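Local atomic coordinates of probable secreted solute-binding lipoprotein (Streptomyces coelicolor, PDB entry 3I3V), a protein that probably binds a solute outside the cell and delivers it to a membrane transport system. Residues C[129-134]-C[260-265]. Residues are numbered along the deposited sequence; the frame is centred on the assembly and turned at random.
Sequences AYNRAL and AGHTEV
Strands 129-131 and 263-265 run antiparallel, at 153° between their directions, with Tyr130 and Glu264 as the hydrogen-bonded pair and Ala129-Val265 and Asn131-Thr263 as the non-hydrogen-bonded pairs around it. The two bonds of the central pair differ: Tyr130 N meets Glu264 O at 2.6 Å, nearly along the C=O axis, whereas Glu264 N reaches Tyr130 O at 2.9 Å from above the carbonyl plane. Two residues further along, where the first chain has already turned into its helix with Asn131 at the N-cap, Arg132 N still bonds to His262 O at 3.0 Å, so the backbone N-H of the first helical residue continues the hydrogen-bonding pattern of the strands for one more bond.

Glu264, extended beyond CG, crosses Arg132 obliquely; the Arg132 chain bends at chi2 (-71°), and its NE forms a rather long salt bridge to Glu264 OE2 (3.3 Å), approaching from above the carboxylate plane. Arg132 CG lies against the same oxygen, while NH1 hydrogen-bonds to the backbone carbonyl O of Asp141. His262, with CG in the crowded position between backbone N and carbonyl carbon (chi1 51°), lays one ring face over Ala133: the methyl CB makes a CH-pi contact 3.5 Å from the ring centroid, displaced toward the CD2-NE2 rim. Asn131 runs beside this ring at its edge, and Glu240 holds His262 NE2. On the Ala129 side of the sheet, Ala129 CB touches Thr263 CG2 at 3.9 Å.

The example illustrates a strand running into an N-capped helix beside an antiparallel neighbour that follows helix 257-261, in the branched mixed sheet of a periplasmic-binding-protein-type fold, separate from the sheet holding strand 9-14. Strand 122-131 is an inner strand here, bonded through Ala129 and Asn131 to strand 242-246, while Thr263 and Val265 pack against helix 339-345.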
loop_
_atom_site.group_PDB
_atom_site.type_symbol
_atom_site.label_atom_id
_atom_site.label_comp_id
_atom_site.label_asym_id
_atom_site.label_seq_id
_atom_site.Cartn_x
_atom_site.Cartn_y
_atom_site.Cartn_z
ATOM N N ALA C 129 -62.451 -10.379 -2.630
ATOM C CA ALA C 129 -62.747 -8.953 -2.650
ATOM C C ALA C 129 -64.059 -8.682 -1.907
ATOM O O ALA C 129 -65.054 -9.379 -2.122
ATOM C CB ALA C 129 -62.847 -8.468 -4.094
ATOM N N TYR C 130 -64.040 -7.671 -1.037
ATOM C CA TYR C 130 -65.199 -7.275 -0.231
ATOM C C TYR C 130 -65.604 -5.830 -0.533
ATOM O O TYR C 130 -64.814 -4.903 -0.359
ATOM C CB TYR C 130 -64.867 -7.389 1.263
ATOM C CG TYR C 130 -64.481 -8.783 1.722
ATOM C CD1 TYR C 130 -65.425 -9.642 2.274
ATOM C CD2 TYR C 130 -63.167 -9.239 1.604
ATOM C CE1 TYR C 130 -65.076 -10.920 2.701
ATOM C CE2 TYR C 130 -62.810 -10.514 2.028
ATOM C CZ TYR C 130 -63.769 -11.348 2.576
ATOM O OH TYR C 130 -63.424 -12.606 3.006
ATOM N N ASN C 131 -66.837 -5.645 -0.986
ATOM C CA ASN C 131 -67.341 -4.315 -1.304
ATOM C C ASN C 131 -67.769 -3.624 0.003
ATOM O O ASN C 131 -68.761 -4.002 0.621
ATOM C CB ASN C 131 -68.515 -4.444 -2.292
ATOM C CG ASN C 131 -69.116 -3.100 -2.681
ATOM O OD1 ASN C 131 -69.731 -2.968 -3.741
ATOM N ND2 ASN C 131 -68.957 -2.103 -1.817
ATOM N N ARG C 132 -67.003 -2.621 0.427
ATOM C CA ARG C 132 -67.282 -1.894 1.667
ATOM C C ARG C 132 -68.570 -1.088 1.647
ATOM O O ARG C 132 -69.333 -1.096 2.610
ATOM C CB ARG C 132 -66.120 -0.967 2.003
ATOM C CG ARG C 132 -65.062 -1.597 2.872
ATOM C CD ARG C 132 -65.580 -1.791 4.276
ATOM N NE ARG C 132 -64.537 -2.278 5.169
ATOM C CZ ARG C 132 -64.719 -2.503 6.461
ATOM N NH1 ARG C 132 -65.909 -2.283 7.004
ATOM N NH2 ARG C 132 -63.719 -2.945 7.209
ATOM N N ALA C 133 -68.803 -0.374 0.556
ATOM C CA ALA C 133 -70.010 0.422 0.437
ATOM C C ALA C 133 -71.223 -0.444 0.748
ATOM O O ALA C 133 -72.138 -0.015 1.448
ATOM C CB ALA C 133 -70.124 0.994 -0.963
ATOM N N LEU C 134 -71.228 -1.670 0.237
ATOM C CA LEU C 134 -72.352 -2.571 0.469
ATOM C C LEU C 134 -72.350 -3.185 1.872
ATOM O O LEU C 134 -73.414 -3.430 2.441
ATOM C CB LEU C 134 -72.382 -3.664 -0.606
ATOM C CG LEU C 134 -72.891 -3.230 -1.992
ATOM C CD1 LEU C 134 -74.385 -2.994 -1.954
ATOM C CD2 LEU C 134 -72.184 -1.956 -2.428
ATOM N N ALA C 260 -64.403 -0.342 -7.581
ATOM C CA ALA C 260 -63.102 -0.692 -7.014
ATOM C C ALA C 260 -62.648 0.314 -5.964
ATOM O O ALA C 260 -61.930 -0.038 -5.027
ATOM C CB ALA C 260 -62.055 -0.783 -8.123
ATOM N N GLY C 261 -63.058 1.569 -6.130
ATOM C CA GLY C 261 -62.677 2.602 -5.181
ATOM C C GLY C 261 -62.946 2.217 -3.738
ATOM O O GLY C 261 -62.105 2.438 -2.860
ATOM N N HIS C 262 -64.120 1.643 -3.489
ATOM C CA HIS C 262 -64.494 1.217 -2.146
ATOM C C HIS C 262 -64.556 -0.306 -1.994
ATOM O O HIS C 262 -65.478 -0.844 -1.379
ATOM C CB HIS C 262 -65.833 1.854 -1.722
ATOM C CG HIS C 262 -66.947 1.684 -2.714
ATOM N ND1 HIS C 262 -67.477 2.741 -3.419
ATOM C CD2 HIS C 262 -67.671 0.597 -3.070
ATOM C CE1 HIS C 262 -68.484 2.315 -4.164
ATOM N NE2 HIS C 262 -68.624 1.017 -3.969
ATOM N N THR C 263 -63.569 -0.993 -2.566
ATOM C CA THR C 263 -63.475 -2.446 -2.473
ATOM C C THR C 263 -62.170 -2.799 -1.764
ATOM O O THR C 263 -61.141 -2.157 -1.962
ATOM C CB THR C 263 -63.523 -3.127 -3.883
ATOM O OG1 THR C 263 -64.858 -3.074 -4.396
ATOM C CG2 THR C 263 -63.103 -4.596 -3.800
ATOM N N GLU C 264 -62.224 -3.817 -0.919
ATOM C CA GLU C 264 -61.057 -4.262 -0.178
ATOM C C GLU C 264 -60.817 -5.751 -0.392
ATOM O O GLU C 264 -61.762 -6.529 -0.458
ATOM C CB GLU C 264 -61.251 -3.985 1.309
ATOM C CG GLU C 264 -61.047 -2.534 1.699
ATOM C CD GLU C 264 -61.305 -2.295 3.171
ATOM O OE1 GLU C 264 -60.921 -3.155 3.995
ATOM O OE2 GLU C 264 -61.884 -1.241 3.504
ATOM N N VAL C 265 -59.552 -6.149 -0.489
ATOM C CA VAL C 265 -59.228 -7.553 -0.693
ATOM C C VAL C 265 -58.685 -8.210 0.564
ATOM O O VAL C 265 -57.960 -7.589 1.347
ATOM C CB VAL C 265 -58.197 -7.749 -1.832
ATOM C CG1 VAL C 265 -58.786 -7.292 -3.152
ATOM C CG2 VAL C 265 -56.926 -6.992 -1.521
#